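Flavohemoglobin (PDB 6O0A) probably detoxifies nitric oxide as a dioxygenase, passing electrons from a reduced nicotinamide cofactor through bound FAD to heme. Local coordinates at residues L281-A286 against T291-F296; E298-Q303 against R307-I312. One frame throughout, in Å; residues are numbered along the deposited sequence. Where two conformers were deposited one is given.

Overall arrangement
Contacts 1 and 2 are two packing contacts within one beta-alpha-beta unit, with centres about 9 Å apart, and helix 290-302 takes part in both. Its first turns lie over strand 281-286 in contact 1, and its last turns approach neighbouring strand 308-315 in contact 2. All touching residues are buried in both, but contact 1 is closer to the chain centre (about 15 Å against 22 Å) and buries 202 Å² against 94 Å². Both contacts are apolar and lack hydrogen bonds between their segments. Their polar settings differ: in contact 1 the helix segment starts with T291 beside the flavin, whereas contact 2 borders an arginine whose head group is gripped by a neighbouring loop.

Contact 1: L281-A286 against T291-F296; sequences LVLICA and TPVLAF. With FAD (flavin-adenine dinucleotide), chain B.
L283 on strand 281-286 packs alongside V293 and against F296 of the helix. Its CB lies 4.2 Å from V293 CG2. From the branch point at CG, CD1 comes to 4.1 Å from V293 CG1 and 4.3 Å from F296 CB, while CD2 approaches the F296 ring obliquely. CG lies anti to the carbonyl carbon (chi1 -48°), which puts the branch point on the helix side; the side chains of L283 and V293 point opposite ways as they pass. V293 also serves the next inward-facing strand residue: its CG2 is 3.8 Å from C285 CB and 3.9 Å from C285 SG. The F296 ring has P292 O 3.2 Å above one face, near the rim, and meets F369 edge-to-face. At the start of the helix, T291 OG1 lies 2.9 Å from FAD O4, with I288 O a competing acceptor for its single proton. The axes of segments 281-286 and 291-296 run 148° apart in direction and approach to 8.9 Å. This is the first strand-turn-helix of a Rossmann-like beta-alpha-beta unit, as found in the NAD-binding domain of ferredoxin reductase relatives, here with its helix start bordering the flavin pocket.

Contact 2: E298-Q303 against R307-I312; sequences EKLAAQ and REVMII
L300 and V309 meet tip to tip, with L300 CD1 4.2 Å from V309 CG2. The other branch of the leucine, CD2, comes to 4.4 Å from R307 CD, so it lies against the aliphatic part of the arginine and not against its charged end. No other residue pairs touch between 298-303 and 307-312. The backbones stay well apart, the nearest CA atoms, those of L300 and R307, being 8.6 Å from each other. On the strand side, V309 has CG1 anti to the backbone N (chi1 178°), which leaves CG2 beside that N and directed at the leucine.

The packing belongs to the second half of a beta-alpha-beta crossover: helix 290-302 leads through a short turn into strand 308-315, which lies parallel to strand 281-286 in the sheet of the NAD-binding domain. Strand 281-286 contributes directly as well, since the L281 side chain packs against both L300 and R307, and L270, E274 and S305 add further contacts around L300.

In the next shell, the end of R307 is held by polar groups beyond the two segments: its NE forms a salt bridge with E274, and its NH1 is hydrogen-bonded to the backbone oxygens of S279 and D276, which together fix the direction of the guanidinium group and give it an anionic partner in a buried setting. V309 is positioned through its main chain, which bonds to K336 and K338 on one neighbouring strand, while E308 and M310 bond to L281 on the other. On the helix, the bond from Q303 N to K299 O, 2.9 Å long, spans the turn that carries L300.

Contact 1: L281-A286 against T291-F296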
loop_
_atom_site.group_PDB
_atom_site.type_symbol
_atom_site.label_atom_id
_atom_site.label_comp_id
_atom_site.label_asym_id
_atom_site.label_seq_id
_atom_site.Cartn_x
_atom_site.Cartn_y
_atom_site.Cartn_z
ATOM N N LEU A 281 1.825 18.461 -11.945
ATOM C CA LEU A 281 1.476 17.112 -11.524
ATOM C C LEU A 281 0.777 16.375 -12.659
ATOM O O LEU A 281 -0.108 16.927 -13.321
ATOM C CB LEU A 281 0.556 17.122 -10.291
ATOM C CG LEU A 281 1.082 17.687 -8.971
ATOM C CD1 LEU A 281 -0.048 17.740 -7.956
ATOM C CD2 LEU A 281 2.238 16.853 -8.437
ATOM N N VAL A 282 1.168 15.123 -12.876
ATOM C CA VAL A 282 0.509 14.253 -13.841
ATOM C C VAL A 282 0.030 13.042 -13.063
ATOM O O VAL A 282 0.834 12.353 -12.424
ATOM C CB VAL A 282 1.440 13.856 -15.002
ATOM C CG1 VAL A 282 0.691 12.990 -16.013
ATOM C CG2 VAL A 282 2.005 15.101 -15.697
ATOM N N LEU A 283 -1.281 12.810 -13.072
ATOM C CA LEU A 283 -1.890 11.727 -12.307
ATOM C C LEU A 283 -2.472 10.727 -13.298
ATOM O O LEU A 283 -3.355 11.079 -14.092
ATOM C CB LEU A 283 -2.965 12.267 -11.360
ATOM C CG LEU A 283 -2.545 13.476 -10.510
ATOM C CD1 LEU A 283 -3.710 13.938 -9.637
ATOM C CD2 LEU A 283 -1.337 13.133 -9.633
ATOM N N ILE A 284 -1.977 9.492 -13.261
ATOM C CA ILE A 284 -2.341 8.471 -14.241
ATOM C C ILE A 284 -2.895 7.270 -13.487
ATOM O O ILE A 284 -2.214 6.713 -12.615
ATOM C CB ILE A 284 -1.141 8.067 -15.107
ATOM C CG1 ILE A 284 -0.599 9.288 -15.867
ATOM C CG2 ILE A 284 -1.526 6.937 -16.044
ATOM C CD1 ILE A 284 0.603 8.988 -16.754
ATOM N N CYS A 285 -4.118 6.856 -13.824
ATOM C CA CYS A 285 -4.742 5.776 -13.073
ATOM C C CYS A 285 -5.576 4.878 -13.978
ATOM O O CYS A 285 -5.934 5.236 -15.103
ATOM C CB CYS A 285 -5.617 6.313 -11.921
ATOM S SG CYS A 285 -7.010 7.329 -12.452
ATOM N N ALA A 286 -5.885 3.690 -13.458
ATOM C CA ALA A 286 -6.753 2.743 -14.137
ATOM C C ALA A 286 -7.733 2.168 -13.129
ATOM O O ALA A 286 -7.357 1.867 -11.993
ATOM C CB ALA A 286 -5.962 1.600 -14.787
ATOM N N THR A 291 -8.979 6.146 -6.865
ATOM C CA THR A 291 -9.329 6.646 -5.537
ATOM C C THR A 291 -8.282 7.600 -4.952
ATOM O O THR A 291 -8.674 8.679 -4.477
ATOM C CB THR A 291 -9.673 5.481 -4.595
ATOM O OG1 THR A 291 -8.604 4.529 -4.525
ATOM C CG2 THR A 291 -10.956 4.764 -5.065
ATOM N N PRO A 292 -6.967 7.320 -4.976
ATOM C CA PRO A 292 -6.024 8.378 -4.547
ATOM C C PRO A 292 -6.057 9.615 -5.436
ATOM O O PRO A 292 -5.867 10.734 -4.942
ATOM C CB PRO A 292 -4.650 7.682 -4.593
ATOM C CG PRO A 292 -4.836 6.497 -5.469
ATOM C CD PRO A 292 -6.261 6.061 -5.301
ATOM N N VAL A 293 -6.303 9.444 -6.733
ATOM C CA VAL A 293 -6.370 10.592 -7.639
ATOM C C VAL A 293 -7.475 11.553 -7.201
ATOM O O VAL A 293 -7.272 12.771 -7.110
ATOM C CB VAL A 293 -6.562 10.103 -9.086
ATOM C CG1 VAL A 293 -6.833 11.277 -10.032
ATOM C CG2 VAL A 293 -5.323 9.322 -9.560
ATOM N N LEU A 294 -8.661 11.019 -6.914
ATOM C CA LEU A 294 -9.751 11.864 -6.430
ATOM C C LEU A 294 -9.403 12.536 -5.097
ATOM O O LEU A 294 -9.690 13.722 -4.894
ATOM C CB LEU A 294 -11.022 11.028 -6.305
ATOM C CG LEU A 294 -12.225 11.779 -5.746
ATOM C CD1 LEU A 294 -12.579 12.985 -6.627
ATOM C CD2 LEU A 294 -13.422 10.835 -5.592
ATOM N N ALA A 295 -8.772 11.802 -4.177
ATOM C CA ALA A 295 -8.314 12.434 -2.940
ATOM C C ALA A 295 -7.356 13.593 -3.219
ATOM O O ALA A 295 -7.482 14.672 -2.625
ATOM C CB ALA A 295 -7.651 11.387 -2.030
ATOM N N PHE A 296 -6.401 13.393 -4.134
ATOM C CA PHE A 296 -5.434 14.447 -4.450
ATOM C C PHE A 296 -6.119 15.645 -5.082
ATOM O O PHE A 296 -5.828 16.798 -4.738
ATOM C CB PHE A 296 -4.366 13.927 -5.416
ATOM C CG PHE A 296 -3.450 12.890 -4.838
ATOM C CD1 PHE A 296 -3.177 12.848 -3.473
ATOM C CD2 PHE A 296 -2.850 11.958 -5.667
ATOM C CE1 PHE A 296 -2.320 11.890 -2.955
ATOM C CE2 PHE A 296 -1.995 10.993 -5.150
ATOM C CZ PHE A 296 -1.731 10.965 -3.793
HETATM P PA FAD B . -7.944 -11.150 -1.535
HETATM O O1A FAD B . -8.653 -12.171 -0.727
HETATM O O2A FAD B . -6.892 -10.361 -0.807
HETATM O O5B FAD B . -7.284 -11.841 -2.815
HETATM C C5B FAD B . -6.372 -11.097 -3.644
HETATM C C4B FAD B . -5.892 -12.059 -4.701
HETATM O O4B FAD B . -5.255 -13.186 -4.056
HETATM C C3B FAD B . -6.986 -12.678 -5.552
HETATM O O3B FAD B . -7.352 -11.847 -6.651
HETATM C C2B FAD B . -6.320 -13.970 -6.036
HETATM O O2B FAD B . -5.488 -13.742 -7.168
HETATM C C1B FAD B . -5.456 -14.358 -4.828
HETATM N N9A FAD B . -6.062 -15.378 -3.977
HETATM C C8A FAD B . -7.130 -15.213 -3.138
HETATM N N7A FAD B . -7.515 -16.315 -2.541
HETATM C C5A FAD B . -6.640 -17.273 -3.026
HETATM C C6A FAD B . -6.561 -18.664 -2.834
HETATM N N6A FAD B . -7.395 -19.352 -2.044
HETATM N N1A FAD B . -5.600 -19.338 -3.505
HETATM C C2A FAD B . -4.772 -18.655 -4.302
HETATM N N3A FAD B . -4.755 -17.344 -4.569
HETATM C C4A FAD B . -5.725 -16.709 -3.902
HETATM N N1 FAD B . -9.048 -1.664 -3.386
HETATM C C2 FAD B . -10.162 -0.970 -3.767
HETATM O O2 FAD B . -11.126 -1.530 -4.307
HETATM N N3 FAD B . -10.219 0.404 -3.546
HETATM C C4 FAD B . -9.233 1.169 -2.949
HETATM O O4 FAD B . -9.395 2.377 -2.777
HETATM C C4X FAD B . -8.063 0.424 -2.547
HETATM N N5 FAD B . -7.084 1.074 -1.976
HETATM C C5X FAD B . -5.958 0.352 -1.590
HETATM C C6 FAD B . -4.896 1.031 -0.992
HETATM C C7 FAD B . -3.753 0.354 -0.576
HETATM C C7M FAD B . -2.606 1.123 0.032
HETATM C C8 FAD B . -3.676 -1.039 -0.743
HETATM C C8M FAD B . -2.473 -1.813 -0.272
HETATM C C9 FAD B . -4.728 -1.717 -1.349
HETATM C C9A FAD B . -5.860 -1.035 -1.786
HETATM N N10 FAD B . -6.939 -1.698 -2.412
HETATM C C10 FAD B . -8.056 -0.994 -2.807
HETATM C "C1'" FAD B . -6.932 -3.162 -2.569
HETATM C "C2'" FAD B . -7.543 -3.879 -1.370
HETATM O "O2'" FAD B . -6.752 -3.626 -0.209
HETATM C "C3'" FAD B . -7.665 -5.389 -1.597
HETATM O "O3'" FAD B . -6.394 -5.909 -1.982
HETATM C "C4'" FAD B . -8.694 -5.763 -2.663
HETATM O "O4'" FAD B . -9.928 -5.110 -2.355
HETATM C "C5'" FAD B . -8.895 -7.260 -2.784
HETATM O "O5'" FAD B . -9.352 -7.770 -1.510
HETATM P P FAD B . -10.045 -9.208 -1.496
HETATM O O1P FAD B . -11.337 -9.291 -2.231
HETATM O O2P FAD B . -10.187 -9.595 -0.050
HETATM O O3P FAD B . -8.998 -10.172 -2.212
#

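Contact 2: E298-Q303 against R307-I312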
loop_
_atom_site.group_PDB
_atom_site.type_symbol
_atom_site.label_atom_id
_atom_site.label_comp_id
_atom_site.label_asym_id
_atom_site.label_seq_id
_atom_site.Cartn_x
_atom_site.Cartn_y
_atom_site.Cartn_z
ATOM N N GLU A 298 -9.299 16.628 -4.946
ATOM C CA GLU A 298 -10.134 17.359 -4.001
ATOM C C GLU A 298 -9.295 18.244 -3.085
ATOM O O GLU A 298 -9.682 19.379 -2.782
ATOM C CB GLU A 298 -10.974 16.385 -3.170
ATOM C CG GLU A 298 -12.093 17.075 -2.367
ATOM C CD GLU A 298 -11.668 17.532 -0.978
ATOM O OE1 GLU A 298 -10.749 16.930 -0.388
ATOM O OE2 GLU A 298 -12.265 18.502 -0.469
ATOM N N LYS A 299 -8.146 17.739 -2.625
ATOM C CA LYS A 299 -7.299 18.540 -1.747
ATOM C C LYS A 299 -6.691 19.720 -2.502
ATOM O O LYS A 299 -6.703 20.860 -2.018
ATOM C CB LYS A 299 -6.204 17.665 -1.129
ATOM C CG LYS A 299 -5.325 18.402 -0.120
ATOM C CD LYS A 299 -6.149 18.929 1.042
ATOM C CE LYS A 299 -5.296 19.751 2.001
ATOM N NZ LYS A 299 -4.087 19.007 2.465
ATOM N N LEU A 300 -6.165 19.467 -3.703
ATOM C CA LEU A 300 -5.614 20.556 -4.507
ATOM C C LEU A 300 -6.666 21.624 -4.782
ATOM O O LEU A 300 -6.363 22.825 -4.786
ATOM C CB LEU A 300 -5.043 20.003 -5.816
ATOM C CG LEU A 300 -3.741 19.212 -5.734
ATOM C CD1 LEU A 300 -3.591 18.308 -6.954
ATOM C CD2 LEU A 300 -2.534 20.151 -5.591
ATOM N N ALA A 301 -7.914 21.210 -5.001
ATOM C CA ALA A 301 -8.973 22.190 -5.214
ATOM C C ALA A 301 -9.243 23.001 -3.952
ATOM O O ALA A 301 -9.392 24.226 -4.016
ATOM C CB ALA A 301 -10.244 21.489 -5.698
ATOM N N ALA A 302 -9.304 22.338 -2.792
ATOM C CA ALA A 302 -9.495 23.052 -1.532
ATOM C C ALA A 302 -8.349 24.015 -1.251
ATOM O O ALA A 302 -8.561 25.078 -0.652
ATOM C CB ALA A 302 -9.644 22.053 -0.385
ATOM N N GLN A 303 -7.137 23.671 -1.674
ATOM C CA GLN A 303 -5.976 24.530 -1.483
ATOM C C GLN A 303 -5.887 25.654 -2.501
ATOM O O GLN A 303 -4.983 26.487 -2.386
ATOM C CB GLN A 303 -4.689 23.709 -1.564
ATOM C CG GLN A 303 -4.513 22.688 -0.466
ATOM C CD GLN A 303 -3.285 21.831 -0.685
ATOM O OE1 GLN A 303 -2.720 21.803 -1.780
ATOM N NE2 GLN A 303 -2.861 21.129 0.357
ATOM N N ARG A 307 -0.988 24.836 -9.563
ATOM C CA ARG A 307 -0.200 23.895 -10.345
ATOM C C ARG A 307 -0.954 23.440 -11.588
ATOM O O ARG A 307 -2.181 23.298 -11.583
ATOM C CB ARG A 307 0.151 22.665 -9.512
ATOM C CG ARG A 307 1.011 22.919 -8.307
ATOM C CD ARG A 307 1.173 21.632 -7.504
ATOM N NE ARG A 307 1.816 21.884 -6.219
ATOM C CZ ARG A 307 3.131 21.875 -6.029
ATOM N NH1 ARG A 307 3.948 21.614 -7.039
ATOM N NH2 ARG A 307 3.629 22.125 -4.826
ATOM N N GLU A 308 -0.202 23.192 -12.656
ATOM C CA GLU A 308 -0.764 22.480 -13.794
ATOM C C GLU A 308 -0.968 21.033 -13.399
ATOM O O GLU A 308 -0.034 20.380 -12.923
ATOM C CB GLU A 308 0.158 22.564 -15.008
ATOM C CG GLU A 308 0.326 23.969 -15.546
ATOM C CD GLU A 308 1.041 23.989 -16.878
ATOM O OE1 GLU A 308 1.384 22.897 -17.387
ATOM O OE2 GLU A 308 1.253 25.097 -17.415
ATOM N N VAL A 309 -2.191 20.540 -13.571
ATOM C CA VAL A 309 -2.558 19.182 -13.182
ATOM C C VAL A 309 -3.122 18.491 -14.416
ATOM O O VAL A 309 -4.082 18.979 -15.025
ATOM C CB VAL A 309 -3.576 19.163 -12.029
ATOM C CG1 VAL A 309 -3.972 17.731 -11.681
ATOM C CG2 VAL A 309 -3.016 19.866 -10.786
ATOM N N MET A 310 -2.511 17.379 -14.804
ATOM C CA MET A 310 -2.981 16.571 -15.920
ATOM C C MET A 310 -3.427 15.228 -15.367
ATOM O O MET A 310 -2.637 14.528 -14.730
ATOM C CB MET A 310 -1.883 16.390 -16.966
ATOM C CG MET A 310 -2.266 15.513 -18.145
ATOM S SD MET A 310 -0.835 15.153 -19.196
ATOM C CE MET A 310 -0.134 16.786 -19.427
ATOM N N ILE A 311 -4.685 14.877 -15.595
ATOM C CA ILE A 311 -5.232 13.631 -15.079
ATOM C C ILE A 311 -5.589 12.745 -16.260
ATOM O O ILE A 311 -6.342 13.163 -17.142
ATOM C CB ILE A 311 -6.461 13.875 -14.184
ATOM C CG1 ILE A 311 -6.075 14.749 -12.991
ATOM C CG2 ILE A 311 -7.047 12.533 -13.703
ATOM C CD1 ILE A 311 -7.106 15.797 -12.624
ATOM N N ILE A 312 -5.050 11.525 -16.275
ATOM C CA ILE A 312 -5.313 10.558 -17.336
ATOM C C ILE A 312 -5.844 9.303 -16.660
ATOM O O ILE A 312 -5.103 8.623 -15.946
ATOM C CB ILE A 312 -4.063 10.248 -18.172
ATOM C CG1 ILE A 312 -3.308 11.530 -18.541
ATOM C CG2 ILE A 312 -4.444 9.488 -19.437
ATOM C CD1 ILE A 312 -4.013 12.405 -19.563
#